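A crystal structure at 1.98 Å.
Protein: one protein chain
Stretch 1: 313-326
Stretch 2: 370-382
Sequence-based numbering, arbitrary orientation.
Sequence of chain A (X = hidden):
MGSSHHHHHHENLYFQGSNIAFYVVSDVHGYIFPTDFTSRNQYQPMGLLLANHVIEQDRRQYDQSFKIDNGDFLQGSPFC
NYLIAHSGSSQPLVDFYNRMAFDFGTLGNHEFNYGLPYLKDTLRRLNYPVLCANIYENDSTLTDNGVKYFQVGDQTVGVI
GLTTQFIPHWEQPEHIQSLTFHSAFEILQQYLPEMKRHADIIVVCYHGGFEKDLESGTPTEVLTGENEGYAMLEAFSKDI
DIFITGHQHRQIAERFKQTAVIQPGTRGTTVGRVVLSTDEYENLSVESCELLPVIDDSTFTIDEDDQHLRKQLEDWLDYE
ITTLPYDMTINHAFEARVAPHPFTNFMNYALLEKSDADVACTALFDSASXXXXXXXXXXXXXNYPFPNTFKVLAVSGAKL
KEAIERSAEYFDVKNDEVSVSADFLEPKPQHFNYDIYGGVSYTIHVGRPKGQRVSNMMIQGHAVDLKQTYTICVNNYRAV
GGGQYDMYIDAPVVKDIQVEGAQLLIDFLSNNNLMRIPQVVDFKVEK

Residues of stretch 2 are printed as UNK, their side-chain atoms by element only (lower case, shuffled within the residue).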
# COMPACT_ATOMS: atom_id res chain seq x y z
N LEU A 313 -13.15 -1.19 19.15
CA LEU A 313 -11.91 -1.31 18.43
C LEU A 313 -10.73 -1.01 19.35
O LEU A 313 -9.79 -1.81 19.43
CB LEU A 313 -11.91 -0.36 17.22
CG LEU A 313 -10.59 -0.25 16.45
CD1 LEU A 313 -10.08 -1.62 16.04
CD2 LEU A 313 -10.81 0.64 15.23
N GLU A 314 -10.78 0.11 20.06
CA GLU A 314 -9.69 0.46 20.99
C GLU A 314 -9.55 -0.60 22.09
O GLU A 314 -8.44 -0.99 22.46
CB GLU A 314 -9.90 1.85 21.59
CG GLU A 314 -9.90 2.99 20.57
CD GLU A 314 -8.59 3.20 19.86
OE1 GLU A 314 -7.52 2.62 20.26
OE2 GLU A 314 -8.62 3.98 18.87
N ASP A 315 -10.68 -1.07 22.61
CA ASP A 315 -10.64 -2.11 23.64
C ASP A 315 -9.86 -3.34 23.14
O ASP A 315 -9.00 -3.87 23.83
CB ASP A 315 -12.04 -2.48 24.10
CG ASP A 315 -12.72 -1.38 24.93
OD1 ASP A 315 -12.07 -0.35 25.27
OD2 ASP A 315 -13.90 -1.54 25.25
N TRP A 316 -10.15 -3.77 21.91
CA TRP A 316 -9.47 -4.91 21.31
C TRP A 316 -7.99 -4.61 21.14
O TRP A 316 -7.15 -5.44 21.45
CB TRP A 316 -10.11 -5.25 19.97
CG TRP A 316 -9.57 -6.44 19.31
CD1 TRP A 316 -9.80 -7.75 19.66
CD2 TRP A 316 -8.77 -6.48 18.12
NE1 TRP A 316 -9.17 -8.59 18.77
CE2 TRP A 316 -8.53 -7.83 17.82
CE3 TRP A 316 -8.23 -5.49 17.29
CZ2 TRP A 316 -7.76 -8.23 16.73
CZ3 TRP A 316 -7.48 -5.87 16.21
CH2 TRP A 316 -7.25 -7.23 15.92
N LEU A 317 -7.68 -3.40 20.68
CA LEU A 317 -6.30 -3.00 20.50
C LEU A 317 -5.51 -2.98 21.82
O LEU A 317 -4.30 -3.20 21.82
CB LEU A 317 -6.22 -1.65 19.80
CG LEU A 317 -6.62 -1.74 18.32
CD1 LEU A 317 -6.68 -0.36 17.72
CD2 LEU A 317 -5.63 -2.61 17.54
N ASP A 318 -6.20 -2.76 22.93
CA ASP A 318 -5.55 -2.73 24.23
C ASP A 318 -5.35 -4.10 24.85
O ASP A 318 -4.71 -4.21 25.90
CB ASP A 318 -6.35 -1.84 25.21
CG ASP A 318 -6.23 -0.36 24.89
OD1 ASP A 318 -5.25 0.02 24.20
OD2 ASP A 318 -7.11 0.41 25.32
N TYR A 319 -5.89 -5.15 24.22
CA TYR A 319 -5.79 -6.50 24.75
C TYR A 319 -4.32 -6.85 24.94
O TYR A 319 -3.53 -6.72 24.02
CB TYR A 319 -6.46 -7.52 23.83
CG TYR A 319 -6.31 -8.94 24.34
CD1 TYR A 319 -7.17 -9.45 25.30
CD2 TYR A 319 -5.28 -9.75 23.87
CE1 TYR A 319 -7.01 -10.74 25.79
CE2 TYR A 319 -5.12 -11.05 24.34
CZ TYR A 319 -5.99 -11.54 25.30
OH TYR A 319 -5.83 -12.82 25.77
N GLU A 320 -3.98 -7.28 26.15
CA GLU A 320 -2.60 -7.62 26.47
C GLU A 320 -2.20 -9.01 25.98
O GLU A 320 -2.83 -10.01 26.32
CB GLU A 320 -2.38 -7.49 27.99
CG GLU A 320 -0.98 -7.88 28.42
CD GLU A 320 -0.68 -7.56 29.87
OE1 GLU A 320 -1.21 -6.55 30.40
OE2 GLU A 320 0.11 -8.31 30.46
N ILE A 321 -1.15 -9.06 25.16
CA ILE A 321 -0.65 -10.30 24.62
C ILE A 321 0.25 -10.97 25.66
O ILE A 321 0.04 -12.13 26.03
CB ILE A 321 0.17 -10.08 23.32
CG1 ILE A 321 -0.64 -9.25 22.30
CG2 ILE A 321 0.60 -11.41 22.74
CD1 ILE A 321 -1.86 -9.97 21.75
N THR A 322 1.25 -10.23 26.13
CA THR A 322 2.17 -10.72 27.15
C THR A 322 2.92 -9.56 27.77
O THR A 322 2.76 -8.40 27.34
CB THR A 322 3.21 -11.74 26.58
OG1 THR A 322 3.91 -12.38 27.65
CG2 THR A 322 4.23 -11.05 25.67
N THR A 323 3.70 -9.87 28.80
CA THR A 323 4.59 -8.93 29.46
C THR A 323 5.98 -9.54 29.36
O THR A 323 6.21 -10.63 29.84
CB THR A 323 4.23 -8.71 30.93
OG1 THR A 323 2.90 -8.18 31.03
CG2 THR A 323 5.20 -7.73 31.58
N LEU A 324 6.90 -8.84 28.71
CA LEU A 324 8.26 -9.31 28.51
C LEU A 324 9.13 -8.85 29.67
O LEU A 324 8.81 -7.87 30.33
CB LEU A 324 8.82 -8.73 27.22
CG LEU A 324 7.93 -8.85 25.99
CD1 LEU A 324 8.56 -8.11 24.82
CD2 LEU A 324 7.69 -10.30 25.62
N PRO A 325 10.25 -9.55 29.93
CA PRO A 325 11.12 -9.12 31.04
C PRO A 325 12.05 -7.95 30.69
O PRO A 325 12.79 -7.50 31.56
CB PRO A 325 11.92 -10.38 31.37
CG PRO A 325 11.92 -11.19 30.12
CD PRO A 325 10.75 -10.77 29.27
N TYR A 326 12.01 -7.46 29.45
CA TYR A 326 12.85 -6.35 29.02
C TYR A 326 12.24 -5.56 27.86
O TYR A 326 11.36 -6.06 27.15
CB TYR A 326 14.22 -6.87 28.61
CG TYR A 326 14.14 -7.99 27.62
CD1 TYR A 326 14.01 -7.73 26.26
CD2 TYR A 326 14.16 -9.31 28.04
CE1 TYR A 326 13.92 -8.76 25.35
CE2 TYR A 326 14.06 -10.35 27.13
CZ TYR A 326 13.95 -10.07 25.79
OH TYR A 326 13.85 -11.09 24.88
N UNK A 370 8.83 -1.30 17.68
CA UNK A 370 9.29 -2.36 18.58
C UNK A 370 8.30 -2.60 19.71
O UNK A 370 7.16 -2.12 19.67
N UNK A 371 8.72 -3.38 20.71
CA UNK A 371 7.86 -3.65 21.84
C UNK A 371 8.42 -3.09 23.15
O UNK A 371 9.62 -3.10 23.39
c UNK A 371 7.23 -7.26 20.83
c UNK A 371 6.61 -8.02 19.85
c UNK A 371 6.98 -5.91 20.97
c UNK A 371 6.02 -5.34 20.15
c UNK A 371 5.40 -6.08 19.16
c UNK A 371 5.69 -7.42 19.01
c UNK A 371 7.64 -5.15 22.09
N UNK A 372 7.52 -2.62 23.99
CA UNK A 372 7.86 -2.21 25.34
C UNK A 372 7.67 -3.50 26.11
O UNK A 372 7.34 -4.53 25.50
c UNK A 372 4.41 0.45 25.09
c UNK A 372 6.91 -1.14 25.85
c UNK A 372 6.91 0.15 25.05
n UNK A 372 3.27 1.31 25.46
c UNK A 372 5.76 1.07 25.46
N UNK A 373 7.81 -3.46 27.42
CA UNK A 373 7.65 -4.66 28.22
C UNK A 373 6.22 -5.19 28.13
O UNK A 373 6.02 -6.40 28.04
n UNK A 373 10.95 -3.12 31.51
c UNK A 373 8.07 -4.43 29.67
c UNK A 373 10.06 -4.05 31.19
c UNK A 373 9.52 -3.99 29.78
o UNK A 373 9.72 -4.94 31.97
N UNK A 374 5.23 -4.30 28.16
CA UNK A 374 3.85 -4.74 28.02
C UNK A 374 3.54 -4.65 26.53
O UNK A 374 3.76 -3.61 25.89
c UNK A 374 1.44 -4.41 28.69
c UNK A 374 3.26 -3.99 30.34
c UNK A 374 2.87 -3.91 28.87
N UNK A 375 3.08 -5.76 25.97
CA UNK A 375 2.75 -5.84 24.56
C UNK A 375 1.26 -6.04 24.41
O UNK A 375 0.69 -6.99 24.96
c UNK A 375 3.47 -7.02 23.88
c UNK A 375 3.17 -7.02 22.39
c UNK A 375 4.97 -6.96 24.13
N UNK A 376 0.63 -5.14 23.64
CA UNK A 376 -0.81 -5.24 23.37
C UNK A 376 -1.03 -5.53 21.87
O UNK A 376 -0.08 -5.48 21.08
o UNK A 376 -1.03 -2.88 22.88
c UNK A 376 -1.53 -3.92 23.72
c UNK A 376 -1.31 -3.55 25.20
N UNK A 377 -2.27 -5.83 21.50
CA UNK A 377 -2.62 -6.11 20.10
C UNK A 377 -2.18 -4.93 19.23
O UNK A 377 -1.63 -5.13 18.13
c UNK A 377 -4.61 -9.60 18.63
c UNK A 377 -4.13 -6.40 20.03
se UNK A 377 -3.59 -8.17 17.75
c UNK A 377 -4.63 -6.73 18.63
N UNK A 378 -2.38 -3.72 19.75
CA UNK A 378 -1.99 -2.45 19.09
C UNK A 378 -0.53 -2.49 18.66
O UNK A 378 -0.19 -2.16 17.54
n UNK A 378 -5.57 1.38 21.73
n UNK A 378 -3.36 1.13 21.26
c UNK A 378 -4.55 1.62 20.93
c UNK A 378 -2.04 0.13 19.44
n UNK A 378 -4.72 2.36 19.83
c UNK A 378 -2.16 1.26 20.46
c UNK A 378 -2.19 -1.27 20.06
N UNK A 379 0.33 -2.90 19.58
CA UNK A 379 1.77 -2.97 19.32
C UNK A 379 2.14 -4.01 18.27
O UNK A 379 2.99 -3.76 17.43
o UNK A 379 2.25 -1.02 21.47
c UNK A 379 2.50 -3.24 20.63
o UNK A 379 1.67 -2.66 22.79
c UNK A 379 2.11 -2.24 21.71
N UNK A 380 1.49 -5.17 18.31
CA UNK A 380 1.77 -6.23 17.35
C UNK A 380 1.43 -5.78 15.94
O UNK A 380 2.19 -6.01 15.00
c UNK A 380 1.10 -8.53 16.53
c UNK A 380 1.47 -8.16 18.99
c UNK A 380 0.99 -7.53 17.68
N UNK A 381 0.26 -5.16 15.80
CA UNK A 381 -0.19 -4.70 14.49
C UNK A 381 0.72 -3.60 13.94
O UNK A 381 1.06 -3.63 12.75
c UNK A 381 -1.66 -4.23 14.52
c UNK A 381 -4.07 -5.04 15.06
c UNK A 381 -2.02 -3.69 13.15
c UNK A 381 -2.60 -5.39 14.88
N UNK A 382 1.12 -2.65 14.78
CA UNK A 382 2.01 -1.59 14.34
C UNK A 382 3.34 -2.12 13.85
O UNK A 382 3.92 -1.57 12.92
c UNK A 382 2.23 -0.54 15.45
n UNK A 382 0.79 0.82 16.85
c UNK A 382 1.02 0.35 15.64
o UNK A 382 0.30 0.60 14.69
O HOH W 1 -2.67 -0.39 23.43

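Position 370 has no side-chain atoms and a phi of 74°, a value that favours glycine: Gly-370. Position 371 carries one carbon and then a ring of six carbons with no hydroxyl oxygen, so it is Phe-371; its CB lies 4.1 Å from Leu-324 CD1. Position 372 is a row of four carbons ending in nitrogen; its CA-to-CB bond points away from stretch 1, and the side chain comes no nearer than 6.8 Å: Lys-372.

Position 373 has three carbons, the third bearing one oxygen and one nitrogen, the amide of Gln-373. Its CG packs 3.7 Å from Tyr-326 C, while its backbone O accepts a hydrogen bond from Leu-324 N at 2.7 Å. Position 374 shows three carbons forked at the first, with one branch carbon 3.8 Å from Glu-320 OE1, hence Val-374, on the same sheet face as Thr-323. Position 375 has the same fork and is Val-375, on the other face with Thr-322; its CG2 meets Leu-324 CD1 at 3.8 Å.

At position 376 the first carbon carries one oxygen and one carbon; CB lies 3.4 Å from Leu-317 O and the branch carbon 3.5 Å from Asp-318 O: Thr-376. It occupies the N-cap position before the helix. Position 377 is an unbranched run of two carbons, selenium and one carbon, which identifies selenomethionine, Met-377. Its CG sits 3.7 Å from the centroid of the Trp-316 six-membered ring, 9° off the normal, a CH-pi contact over the face.

Position 378 has three carbons, a nitrogen, and a carbon with two more nitrogens: Arg-378. NH2 forms salt bridges with Glu-314 OE1 (2.7 Å) and Asp-318 OD1 (2.8 Å), both near the guanidinium plane, and Leu-317 CB covers one face. Position 379, two carbons with two oxygens on the second, is Asp-379, which has no contact with stretch 1; its OD2 accepts from Thr-376 OG1 at 2.7 Å and from Thr-376 N at 2.8 Å. Position 380 is another three-carbon fork, Val-380, whose CG2 reaches Ile-321 CG1 at 4.1 Å. Position 381 has four carbons forked at the first with one two-carbon arm: Ile-381, its CD1 3.7 Å from Trp-316 CZ3. Position 382, two carbons with one oxygen and one nitrogen on the second, is Asn-382, out of reach.

The contact joins an antiparallel strand pair to a helix packing. Val-375 N donates to Thr-322 O at 3.0 Å, and Val-375 O accepts from Ile-321 N at 2.8 Å; a bulge shifts the register between Glu-320 and Thr-322. Beyond the strands, Met-377 N donates to Tyr-319 O (3.0 Å) and Arg-378 N to Leu-317 O (2.9 Å), tying the start of the second helix to Leu-317, in the first helix, and to Tyr-319, in the loop after it. One water links Asp-318 OD1, Thr-376 OG1 and Arg-378 NE.

Stretch 2 (370-382) GFKQVVTMRDVIN
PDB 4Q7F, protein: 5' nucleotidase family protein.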